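Local coordinates for cytochrome b5-domain protein (Methanococcoides burtonii, PDB 6VZ6) that binds heme b with two axial ligands in a cytochrome b5-like domain and probably serves in electron transfer, at residues E3-T6 / K12-G15; E19-A24 / M36-G41; F23-K28 / D65-F70. All coordinates share one frame; numbering follows the deposited sequence.

Interaction 1 (E3-T6 / K12-G15); sequences EEFT and KYNG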
loop_
_atom_site.group_PDB
_atom_site.type_symbol
_atom_site.label_atom_id
_atom_site.label_comp_id
_atom_site.label_asym_id
_atom_site.label_seq_id
_atom_site.Cartn_x
_atom_site.Cartn_y
_atom_site.Cartn_z
ATOM N N GLU A 3 -4.293 -13.144 -3.335
ATOM C CA GLU A 3 -3.535 -13.744 -2.229
ATOM C C GLU A 3 -3.741 -13.110 -0.855
ATOM O O GLU A 3 -4.126 -11.959 -0.729
ATOM C CB GLU A 3 -2.023 -13.793 -2.570
ATOM C CG GLU A 3 -1.710 -14.652 -3.842
ATOM C CD GLU A 3 -0.221 -14.885 -4.118
ATOM O OE1 GLU A 3 0.626 -14.098 -3.631
ATOM O OE2 GLU A 3 0.095 -15.840 -4.870
ATOM N N GLU A 4 -3.558 -13.929 0.177
ATOM C CA GLU A 4 -3.649 -13.524 1.574
ATOM C C GLU A 4 -2.268 -13.295 2.180
ATOM O O GLU A 4 -1.366 -14.107 1.998
ATOM C CB GLU A 4 -4.395 -14.598 2.350
ATOM C CG GLU A 4 -4.827 -14.191 3.722
ATOM C CD GLU A 4 -5.435 -15.362 4.483
ATOM O OE1 GLU A 4 -6.547 -15.781 4.097
ATOM O OE2 GLU A 4 -4.793 -15.875 5.438
ATOM N N PHE A 5 -2.109 -12.165 2.874
ATOM C CA PHE A 5 -0.832 -11.694 3.395
ATOM C C PHE A 5 -0.953 -11.575 4.907
ATOM O O PHE A 5 -1.948 -11.029 5.402
ATOM C CB PHE A 5 -0.439 -10.313 2.848
ATOM C CG PHE A 5 -0.246 -10.239 1.356
ATOM C CD1 PHE A 5 1.012 -10.205 0.812
ATOM C CD2 PHE A 5 -1.322 -10.168 0.506
ATOM C CE1 PHE A 5 1.184 -10.099 -0.569
ATOM C CE2 PHE A 5 -1.159 -10.068 -0.850
ATOM C CZ PHE A 5 0.098 -10.050 -1.392
ATOM N N THR A 6 0.046 -12.061 5.640
ATOM C CA THR A 6 0.180 -11.643 7.025
ATOM C C THR A 6 0.898 -10.294 7.088
ATOM O O THR A 6 1.435 -9.797 6.082
ATOM C CB THR A 6 0.965 -12.663 7.822
ATOM O OG1 THR A 6 2.296 -12.646 7.337
ATOM C CG2 THR A 6 0.351 -14.063 7.682
ATOM N N LYS A 12 7.383 -7.107 3.336
ATOM C CA LYS A 12 8.381 -7.238 2.279
ATOM C C LYS A 12 8.098 -6.315 1.099
ATOM O O LYS A 12 9.028 -5.871 0.414
ATOM C CB LYS A 12 8.422 -8.677 1.795
ATOM C CG LYS A 12 9.730 -9.086 1.148
ATOM C CD LYS A 12 9.644 -10.536 0.678
ATOM C CE LYS A 12 10.139 -10.706 -0.752
ATOM N NZ LYS A 12 10.415 -12.141 -1.081
ATOM N N TYR A 13 6.832 -6.019 0.834
ATOM C CA TYR A 13 6.455 -5.341 -0.407
ATOM C C TYR A 13 6.368 -3.839 -0.156
ATOM O O TYR A 13 5.319 -3.222 -0.199
ATOM C CB TYR A 13 5.168 -5.964 -0.957
ATOM C CG TYR A 13 5.349 -7.445 -1.058
ATOM C CD1 TYR A 13 6.273 -8.009 -1.944
ATOM C CD2 TYR A 13 4.677 -8.298 -0.215
ATOM C CE1 TYR A 13 6.480 -9.360 -2.001
ATOM C CE2 TYR A 13 4.876 -9.663 -0.280
ATOM C CZ TYR A 13 5.772 -10.174 -1.177
ATOM O OH TYR A 13 5.994 -11.523 -1.207
ATOM N N ASN A 14 7.546 -3.258 0.092
ATOM C CA ASN A 14 7.664 -1.861 0.481
ATOM C C ASN A 14 8.221 -0.999 -0.639
ATOM O O ASN A 14 8.666 0.118 -0.407
ATOM C CB ASN A 14 8.547 -1.723 1.708
ATOM C CG ASN A 14 9.985 -2.097 1.420
ATOM O OD1 ASN A 14 10.316 -2.521 0.322
ATOM N ND2 ASN A 14 10.857 -1.916 2.402
ATOM N N GLY A 15 8.207 -1.487 -1.863
ATOM C CA GLY A 15 8.598 -0.632 -2.958
ATOM C C GLY A 15 10.082 -0.432 -3.132
ATOM O O GLY A 15 10.480 0.379 -3.973
#

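Interaction 2 (E19-A24 / M36-G41); sequences EKCYFA and MLWEDG. With HEM (protoporphyrin IX containing Fe), chain B.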
loop_
_atom_site.group_PDB
_atom_site.type_symbol
_atom_site.label_atom_id
_atom_site.label_comp_id
_atom_site.label_asym_id
_atom_site.label_seq_id
_atom_site.Cartn_x
_atom_site.Cartn_y
_atom_site.Cartn_z
ATOM N N GLU A 19 11.393 -5.032 -4.827
ATOM C CA GLU A 19 10.050 -5.406 -4.401
ATOM C C GLU A 19 9.018 -4.381 -4.858
ATOM O O GLU A 19 9.274 -3.181 -4.880
ATOM C CB GLU A 19 9.997 -5.560 -2.876
ATOM C CG GLU A 19 11.112 -6.382 -2.281
ATOM C CD GLU A 19 11.045 -7.750 -2.780
ATOM O OE1 GLU A 19 9.898 -8.230 -2.927
ATOM O OE2 GLU A 19 12.109 -8.321 -3.083
ATOM N N LYS A 20 7.840 -4.864 -5.222
ATOM C CA LYS A 20 6.720 -3.982 -5.543
ATOM C C LYS A 20 6.269 -3.214 -4.303
ATOM O O LYS A 20 6.629 -3.551 -3.174
ATOM C CB LYS A 20 5.548 -4.787 -6.096
ATOM C CG LYS A 20 5.781 -5.253 -7.552
ATOM C CD LYS A 20 4.573 -5.995 -8.085
ATOM C CE LYS A 20 4.827 -6.450 -9.547
ATOM N NZ LYS A 20 3.620 -7.025 -10.171
ATOM N N CYS A 21 5.484 -2.172 -4.528
ATOM C CA CYS A 21 4.993 -1.324 -3.443
ATOM C C CYS A 21 3.515 -1.620 -3.193
ATOM O O CYS A 21 2.644 -1.216 -3.978
ATOM C CB CYS A 21 5.208 0.155 -3.742
ATOM S SG CYS A 21 4.847 1.197 -2.248
ATOM N N TYR A 22 3.264 -2.384 -2.121
ATOM C CA TYR A 22 1.926 -2.722 -1.642
ATOM C C TYR A 22 1.655 -1.978 -0.345
ATOM O O TYR A 22 2.595 -1.620 0.369
ATOM C CB TYR A 22 1.791 -4.212 -1.334
ATOM C CG TYR A 22 1.899 -5.148 -2.520
ATOM C CD1 TYR A 22 1.916 -4.675 -3.841
ATOM C CD2 TYR A 22 1.960 -6.503 -2.312
ATOM C CE1 TYR A 22 1.985 -5.578 -4.923
ATOM C CE2 TYR A 22 2.021 -7.388 -3.359
ATOM C CZ TYR A 22 2.045 -6.925 -4.650
ATOM O OH TYR A 22 2.107 -7.880 -5.605
ATOM N N PHE A 23 0.376 -1.734 -0.054
ATOM C CA PHE A 23 -0.022 -1.362 1.303
ATOM C C PHE A 23 -1.395 -1.959 1.598
ATOM O O PHE A 23 -2.072 -2.473 0.718
ATOM C CB PHE A 23 0.002 0.164 1.553
ATOM C CG PHE A 23 -0.836 0.971 0.616
ATOM C CD1 PHE A 23 -2.216 0.880 0.645
ATOM C CD2 PHE A 23 -0.236 1.856 -0.290
ATOM C CE1 PHE A 23 -2.996 1.623 -0.236
ATOM C CE2 PHE A 23 -1.011 2.623 -1.148
ATOM C CZ PHE A 23 -2.392 2.477 -1.139
ATOM N N ALA A 24 -1.792 -1.930 2.857
ATOM C CA ALA A 24 -3.124 -2.380 3.227
ATOM C C ALA A 24 -3.980 -1.193 3.636
ATOM O O ALA A 24 -3.496 -0.186 4.157
ATOM C CB ALA A 24 -3.065 -3.419 4.342
ATOM N N MET A 36 3.214 7.453 -9.659
ATOM C CA MET A 36 4.292 8.427 -9.592
ATOM C C MET A 36 4.440 9.033 -8.206
ATOM O O MET A 36 5.473 9.640 -7.934
ATOM C CB MET A 36 4.051 9.552 -10.609
ATOM C CG MET A 36 4.187 9.144 -12.085
ATOM S SD MET A 36 4.078 10.545 -13.242
ATOM C CE MET A 36 3.486 11.878 -12.191
ATOM N N LEU A 37 3.436 8.905 -7.329
ATOM C CA LEU A 37 3.545 9.402 -5.961
ATOM C C LEU A 37 3.995 8.351 -4.962
ATOM O O LEU A 37 4.093 8.654 -3.759
ATOM C CB LEU A 37 2.221 9.995 -5.502
ATOM C CG LEU A 37 1.638 11.048 -6.439
ATOM C CD1 LEU A 37 0.401 11.716 -5.927
ATOM C CD2 LEU A 37 2.701 12.121 -6.714
ATOM N N TRP A 38 4.300 7.143 -5.414
ATOM C CA TRP A 38 4.814 6.089 -4.552
ATOM C C TRP A 38 6.169 5.596 -5.040
ATOM O O TRP A 38 6.527 4.440 -4.826
ATOM C CB TRP A 38 3.818 4.930 -4.447
ATOM C CG TRP A 38 2.681 5.285 -3.543
ATOM C CD1 TRP A 38 1.534 5.906 -3.906
ATOM C CD2 TRP A 38 2.595 5.065 -2.127
ATOM N NE1 TRP A 38 0.719 6.083 -2.807
ATOM C CE2 TRP A 38 1.354 5.584 -1.702
ATOM C CE3 TRP A 38 3.435 4.450 -1.181
ATOM C CZ2 TRP A 38 0.944 5.556 -0.365
ATOM C CZ3 TRP A 38 3.019 4.421 0.159
ATOM C CH2 TRP A 38 1.782 4.953 0.548
ATOM N N GLU A 39 6.958 6.482 -5.637
ATOM C CA GLU A 39 8.241 6.086 -6.188
ATOM C C GLU A 39 9.154 5.621 -5.071
ATOM O O GLU A 39 9.238 6.248 -4.004
ATOM C CB GLU A 39 8.893 7.251 -6.949
ATOM C CG GLU A 39 8.231 7.547 -8.302
ATOM C CD GLU A 39 9.059 8.463 -9.208
ATOM O OE1 GLU A 39 9.754 9.376 -8.702
ATOM O OE2 GLU A 39 9.005 8.265 -10.438
ATOM N N ASP A 40 9.828 4.505 -5.316
ATOM C CA ASP A 40 10.714 3.881 -4.343
ATOM C C ASP A 40 9.997 3.570 -3.040
ATOM O O ASP A 40 10.641 3.397 -1.997
ATOM C CB ASP A 40 11.949 4.761 -4.089
ATOM C CG ASP A 40 13.128 3.977 -3.520
ATOM O OD1 ASP A 40 13.411 2.848 -4.008
ATOM O OD2 ASP A 40 13.764 4.493 -2.572
ATOM N N GLY A 41 8.666 3.471 -3.086
ATOM C CA GLY A 41 7.900 3.090 -1.913
ATOM C C GLY A 41 7.788 4.186 -0.871
ATOM O O GLY A 41 7.506 3.893 0.294
HETATM C CHA HEM B . -2.470 10.798 -3.612
HETATM C CHB HEM B . -0.486 13.197 0.008
HETATM C CHC HEM B . -1.233 9.504 2.977
HETATM C CHD HEM B . -2.604 6.873 -0.841
HETATM C C1A HEM B . -1.966 11.813 -2.862
HETATM C C2A HEM B . -1.849 13.188 -3.277
HETATM C C3A HEM B . -1.270 13.850 -2.259
HETATM C C4A HEM B . -1.030 12.899 -1.196
HETATM C CMA HEM B . -0.905 15.343 -2.134
HETATM C CAA HEM B . -2.313 13.697 -4.668
HETATM C CBA HEM B . -3.059 15.019 -4.615
HETATM C CGA HEM B . -4.461 14.712 -4.231
HETATM O O1A HEM B . -4.890 13.603 -4.606
HETATM O O2A HEM B . -5.121 15.558 -3.561
HETATM C C1B HEM B . -0.525 12.395 1.102
HETATM C C2B HEM B . 0.011 12.792 2.337
HETATM C C3B HEM B . -0.178 11.816 3.211
HETATM C C4B HEM B . -0.826 10.722 2.510
HETATM C CMB HEM B . 0.643 14.162 2.617
HETATM C CAB HEM B . 0.196 12.054 4.688
HETATM C CBB HEM B . -0.617 11.590 5.646
HETATM C C1C HEM B . -1.694 8.468 2.205
HETATM C C2C HEM B . -2.107 7.160 2.692
HETATM C C3C HEM B . -2.476 6.424 1.625
HETATM C C4C HEM B . -2.321 7.255 0.443
HETATM C CMC HEM B . -2.058 6.759 4.177
HETATM C CAC HEM B . -2.992 4.955 1.496
HETATM C CBC HEM B . -3.703 4.344 2.424
HETATM C C1D HEM B . -2.619 7.683 -1.946
HETATM C C2D HEM B . -2.836 7.272 -3.325
HETATM C C3D HEM B . -2.827 8.359 -4.090
HETATM C C4D HEM B . -2.564 9.475 -3.218
HETATM C CMD HEM B . -3.091 5.815 -3.785
HETATM C CAD HEM B . -3.009 8.471 -5.628
HETATM C CBD HEM B . -1.658 8.198 -6.285
HETATM C CGD HEM B . -1.690 8.373 -7.789
HETATM O O1D HEM B . -0.691 8.050 -8.463
HETATM O O2D HEM B . -2.749 8.760 -8.327
HETATM N NA HEM B . -1.480 11.665 -1.594
HETATM N NB HEM B . -1.005 11.112 1.218
HETATM N NC HEM B . -1.864 8.499 0.832
HETATM N ND HEM B . -2.440 9.038 -1.919
HETATM FE FE HEM B . -1.718 10.113 -0.391
#

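Interaction 3 (F23-K28 / D65-F70); sequences FAYKGK and DVLEDF. With HEM (protoporphyrin IX containing Fe), chain B.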
loop_
_atom_site.group_PDB
_atom_site.type_symbol
_atom_site.label_atom_id
_atom_site.label_comp_id
_atom_site.label_asym_id
_atom_site.label_seq_id
_atom_site.Cartn_x
_atom_site.Cartn_y
_atom_site.Cartn_z
ATOM N N PHE A 23 0.376 -1.734 -0.054
ATOM C CA PHE A 23 -0.022 -1.362 1.303
ATOM C C PHE A 23 -1.395 -1.959 1.598
ATOM O O PHE A 23 -2.072 -2.473 0.718
ATOM C CB PHE A 23 0.002 0.164 1.553
ATOM C CG PHE A 23 -0.836 0.971 0.616
ATOM C CD1 PHE A 23 -2.216 0.880 0.645
ATOM C CD2 PHE A 23 -0.236 1.856 -0.290
ATOM C CE1 PHE A 23 -2.996 1.623 -0.236
ATOM C CE2 PHE A 23 -1.011 2.623 -1.148
ATOM C CZ PHE A 23 -2.392 2.477 -1.139
ATOM N N ALA A 24 -1.792 -1.930 2.857
ATOM C CA ALA A 24 -3.124 -2.380 3.227
ATOM C C ALA A 24 -3.980 -1.193 3.636
ATOM O O ALA A 24 -3.496 -0.186 4.157
ATOM C CB ALA A 24 -3.065 -3.419 4.342
ATOM N N TYR A 25 -5.260 -1.307 3.323
ATOM C CA TYR A 25 -6.258 -0.322 3.704
ATOM C C TYR A 25 -7.566 -1.063 3.937
ATOM O O TYR A 25 -8.093 -1.683 3.005
ATOM C CB TYR A 25 -6.422 0.745 2.631
ATOM C CG TYR A 25 -7.489 1.768 2.964
ATOM C CD1 TYR A 25 -7.229 2.776 3.859
ATOM C CD2 TYR A 25 -8.752 1.716 2.382
ATOM C CE1 TYR A 25 -8.177 3.731 4.161
ATOM C CE2 TYR A 25 -9.732 2.677 2.684
ATOM C CZ TYR A 25 -9.418 3.676 3.598
ATOM O OH TYR A 25 -10.316 4.650 3.926
ATOM N N LYS A 26 -8.049 -1.048 5.189
ATOM C CA LYS A 26 -9.307 -1.700 5.535
ATOM C C LYS A 26 -9.360 -3.121 4.984
ATOM O O LYS A 26 -10.294 -3.517 4.290
ATOM C CB LYS A 26 -10.481 -0.840 5.036
ATOM C CG LYS A 26 -10.515 0.524 5.787
ATOM C CD LYS A 26 -11.742 1.350 5.462
ATOM C CE LYS A 26 -11.869 2.565 6.401
ATOM N NZ LYS A 26 -12.825 3.558 5.872
ATOM N N GLY A 27 -8.311 -3.888 5.285
ATOM C CA GLY A 27 -8.247 -5.283 4.933
ATOM C C GLY A 27 -7.788 -5.594 3.542
ATOM O O GLY A 27 -7.463 -6.765 3.268
ATOM N N LYS A 28 -7.751 -4.607 2.645
ATOM C CA LYS A 28 -7.392 -4.822 1.242
ATOM C C LYS A 28 -5.923 -4.475 1.023
ATOM O O LYS A 28 -5.436 -3.466 1.543
ATOM C CB LYS A 28 -8.249 -3.960 0.316
ATOM C CG LYS A 28 -9.732 -4.182 0.460
ATOM C CD LYS A 28 -10.520 -3.057 -0.181
ATOM C CE LYS A 28 -10.638 -1.844 0.738
ATOM N NZ LYS A 28 -11.558 -2.063 1.909
ATOM N N ASP A 65 -10.994 7.819 -2.091
ATOM C CA ASP A 65 -11.312 7.673 -3.511
ATOM C C ASP A 65 -10.055 7.609 -4.377
ATOM O O ASP A 65 -10.098 7.048 -5.476
ATOM C CB ASP A 65 -12.207 8.834 -3.957
ATOM C CG ASP A 65 -11.524 10.185 -3.804
ATOM O OD1 ASP A 65 -11.027 10.487 -2.693
ATOM O OD2 ASP A 65 -11.483 10.951 -4.789
ATOM N N VAL A 66 -8.932 8.138 -3.889
ATOM C CA VAL A 66 -7.697 8.049 -4.652
ATOM C C VAL A 66 -7.202 6.609 -4.783
ATOM O O VAL A 66 -6.362 6.317 -5.655
ATOM C CB VAL A 66 -6.615 8.941 -4.019
ATOM C CG1 VAL A 66 -7.111 10.362 -3.942
ATOM C CG2 VAL A 66 -6.237 8.420 -2.661
ATOM N N LEU A 67 -7.690 5.696 -3.938
ATOM C CA LEU A 67 -7.301 4.292 -4.048
ATOM C C LEU A 67 -7.991 3.574 -5.205
ATOM O O LEU A 67 -7.523 2.519 -5.648
ATOM C CB LEU A 67 -7.671 3.526 -2.765
ATOM C CG LEU A 67 -6.927 3.945 -1.506
ATOM C CD1 LEU A 67 -7.447 3.104 -0.373
ATOM C CD2 LEU A 67 -5.453 3.772 -1.704
ATOM N N GLU A 68 -9.120 4.090 -5.675
ATOM C CA GLU A 68 -9.972 3.307 -6.562
ATOM C C GLU A 68 -9.317 2.998 -7.880
ATOM O O GLU A 68 -9.661 1.991 -8.498
ATOM C CB GLU A 68 -11.285 4.037 -6.804
ATOM C CG GLU A 68 -12.059 4.216 -5.503
ATOM C CD GLU A 68 -13.495 4.690 -5.712
ATOM O OE1 GLU A 68 -13.920 4.868 -6.879
ATOM O OE2 GLU A 68 -14.183 4.881 -4.697
ATOM N N ASP A 69 -8.362 3.803 -8.296
ATOM C CA ASP A 69 -7.630 3.561 -9.524
ATOM C C ASP A 69 -6.553 2.499 -9.400
ATOM O O ASP A 69 -5.867 2.261 -10.380
ATOM C CB ASP A 69 -6.968 4.876 -10.000
ATOM C CG ASP A 69 -7.991 5.918 -10.489
ATOM O OD1 ASP A 69 -9.049 5.532 -11.043
ATOM O OD2 ASP A 69 -7.739 7.128 -10.302
ATOM N N PHE A 70 -6.343 1.897 -8.241
ATOM C CA PHE A 70 -5.276 0.912 -8.094
ATOM C C PHE A 70 -5.849 -0.453 -7.765
ATOM O O PHE A 70 -6.868 -0.556 -7.096
ATOM C CB PHE A 70 -4.253 1.348 -7.030
ATOM C CG PHE A 70 -3.507 2.578 -7.473
ATOM C CD1 PHE A 70 -2.373 2.464 -8.281
ATOM C CD2 PHE A 70 -4.008 3.834 -7.214
ATOM C CE1 PHE A 70 -1.717 3.587 -8.766
ATOM C CE2 PHE A 70 -3.359 4.979 -7.702
ATOM C CZ PHE A 70 -2.230 4.848 -8.483
HETATM C CHA HEM B . -2.470 10.798 -3.612
HETATM C CHB HEM B . -0.486 13.197 0.008
HETATM C CHC HEM B . -1.233 9.504 2.977
HETATM C CHD HEM B . -2.604 6.873 -0.841
HETATM C C1A HEM B . -1.966 11.813 -2.862
HETATM C C2A HEM B . -1.849 13.188 -3.277
HETATM C C3A HEM B . -1.270 13.850 -2.259
HETATM C C4A HEM B . -1.030 12.899 -1.196
HETATM C CMA HEM B . -0.905 15.343 -2.134
HETATM C CAA HEM B . -2.313 13.697 -4.668
HETATM C CBA HEM B . -3.059 15.019 -4.615
HETATM C CGA HEM B . -4.461 14.712 -4.231
HETATM O O1A HEM B . -4.890 13.603 -4.606
HETATM O O2A HEM B . -5.121 15.558 -3.561
HETATM C C1B HEM B . -0.525 12.395 1.102
HETATM C C2B HEM B . 0.011 12.792 2.337
HETATM C C3B HEM B . -0.178 11.816 3.211
HETATM C C4B HEM B . -0.826 10.722 2.510
HETATM C CMB HEM B . 0.643 14.162 2.617
HETATM C CAB HEM B . 0.196 12.054 4.688
HETATM C CBB HEM B . -0.617 11.590 5.646
HETATM C C1C HEM B . -1.694 8.468 2.205
HETATM C C2C HEM B . -2.107 7.160 2.692
HETATM C C3C HEM B . -2.476 6.424 1.625
HETATM C C4C HEM B . -2.321 7.255 0.443
HETATM C CMC HEM B . -2.058 6.759 4.177
HETATM C CAC HEM B . -2.992 4.955 1.496
HETATM C CBC HEM B . -3.703 4.344 2.424
HETATM C C1D HEM B . -2.619 7.683 -1.946
HETATM C C2D HEM B . -2.836 7.272 -3.325
HETATM C C3D HEM B . -2.827 8.359 -4.090
HETATM C C4D HEM B . -2.564 9.475 -3.218
HETATM C CMD HEM B . -3.091 5.815 -3.785
HETATM C CAD HEM B . -3.009 8.471 -5.628
HETATM C CBD HEM B . -1.658 8.198 -6.285
HETATM C CGD HEM B . -1.690 8.373 -7.789
HETATM O O1D HEM B . -0.691 8.050 -8.463
HETATM O O2D HEM B . -2.749 8.760 -8.327
HETATM N NA HEM B . -1.480 11.665 -1.594
HETATM N NB HEM B . -1.005 11.112 1.218
HETATM N NC HEM B . -1.864 8.499 0.832
HETATM N ND HEM B . -2.440 9.038 -1.919
HETATM FE FE HEM B . -1.718 10.113 -0.391
#

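Interaction 1 (E3-T6 / K12-G15)
At the margin of the cytochrome b5 fold, away from the heme, lies a small aromatic contact between Phe5, on edge strand 3-5, and Tyr13, in the loop that follows helix 7-12. It illustrates how a single pair of rings can link the two ends of a short strand-helix-loop unit while the backbones stay well apart, with 10.3 Å between Phe5 CA and Lys12 CA at their nearest. The touching is done by one corner of each ring: Phe5 CE1 lies 3.7 Å from Tyr13 CE2 and 3.9 Å from Tyr13 CD2. At the Phe5 ring, Tyr13 CE2 lies at the edge, close to the plane. The two planes are steeply turned, at 82°, and the centroids are 5.9 Å apart. Phe5 CE1, for its part, comes to the Tyr13 ring at a slant. With CG placed opposite the carbonyl carbon (chi1 -53°), Tyr13 reaches out toward the strand, and Lys12 CB sits over the centre of one face of its ring, 4.1 Å above the plane.

The backbone sets the tyrosine's position. Tyr13 is the centre of an inverse gamma turn closed by a weak bond from Asn14 N to Lys12 O, and a backbone hydrogen bond ties Tyr13 to Tyr22, whose ring it also meets. Beyond it, Asn14 OD1 accepts from Lys16 N, as in an Asx turn. At the strand end of the contact, Thr6 is the N-cap of helix 7-12: its side chain caps a backbone N in the first turn, and Glu9 OE1 accepts from Thr6 N, an arrangement consistent with a capping box. Phe5 is held through backbone hydrogen bonds to Thr75 of the parallel strand 72-76 and to Lys77 just after it. The whole is a strand followed by a capped helix, packed back on itself through aromatic rings at the margin of the mixed cytochrome b5 sheet.

Interaction 2 (E19-A24 / M36-G41)
Phe23 and Cys21 meet Trp38 in the heme pocket of the cytochrome b5 fold, where strand 22-25 and the residues leading to it pack on the loop preceding the axial ligand His43. The aromatic contact is the first kind. Phe23 CE2 lies over one face of the indole, displaced toward the rim, and is 3.6 Å from Trp38 CZ2. The ring planes are inclined at 42° and the six-membered centroids are 5.0 Å apart, an oblique meeting. Phe23 adopts the crowded position, with CG between the backbone N and the carbonyl carbon (chi1 56°), which directs its ring into the pocket.

Sulfur provides the second kind. Cys21 SG approaches the indole from a slant, 3.7 Å from Trp38 CE3, and also packs against Gly41 CA. That glycine, at positive phi, belongs to a turn in which Gly41 N donates to Trp38 O, bringing the loop back alongside Cys21.

Heme contacts are the third. The indole presents its edge to the porphyrin, with the meso carbon CHD near its plane, while Leu37 CD1 packs 3.6 Å from CAA of a propionate arm. The loop also orients the iron's ligand: His43 ND1 is hydrogen-bonded to Leu37 O, and the His43 ring stacks with Trp38. Ser35 OG, which is hydrogen-bonded to the heme, is also hydrogen-bonded to Leu37 N. Phe23 adds to the hydrophobic wall, taking the vinyl carbon HEM CAC over one face, 3.6 Å above the ring plane and offset toward its rim.

Interaction 3 (F23-K28 / D65-F70)
Leu67 divides its two methyl groups between Tyr25 and Phe23, an instance of one branched side chain joining neighbouring aromatics in a buried wall. CD1 lies over a face of the tyrosine ring, 3.3 Å from Tyr25 CD2, a tight approach. CD2 instead comes in at the edge of Phe23, near the ring plane, 3.4 Å from Phe23 CZ. The fork is aimed by an extended second torsion (chi2 179°), and the same CD2 reaches the heme methyl CMD.

The heme lies directly against other side chains of 65-70 as well. Val66 CG2 packs on pyrrole D, 3.7 Å from HEM C2D, and Phe70 brings its edge to a propionate, with Phe70 CZ 3.6 Å from HEM O1D. These residues are carried by a bend without regular helical bonding that ends in a type I turn, where Phe70 N donates to Leu67 O.

Tyr25 is positioned from several sides. Lys26 CG covers the face opposite Leu67, 3.8 Å above the ring centre, and His57 meets the ring edge to face. The phenol oxygen is hydrogen-bonded to Asp64 OD2, and Lys26 NZ adds a weak bond to it. Further out, Tyr25 and Lys28 bracket a type I' turn, bonded N to O in both directions, and Lys28 NZ donates to Lys26 O from above the carbonyl plane, at a C=O...N angle of 127°.

This two-residue turn connects antiparallel strands 22-25 and 28-31, so the contact joins the hairpin at the border of the sheet to the segment running from helix 54-57 and the axial ligand His62 into strand 72-76.

Overall arrangement
Strand 22-25 and its approach connect all three contacts. Interactions 1 and 2 have centres 11 Å apart and touch through backbone: Tyr13 O is 2.9 Å from Tyr22 N, and Gly15 N is 2.9 Å from Lys20 O, both probable hydrogen bonds. Interactions 2 and 3, with centres about 12 Å apart on opposite sides of the chain's centre, share Phe23, and both touch the heme; one involves the loop before His43, the other the segment after His62. Interaction 1 stands away from the cofactor, the Tyr13 side chain being about 14 Å from it, and its nearest atoms come within about 5 Å of interaction 3 without touching.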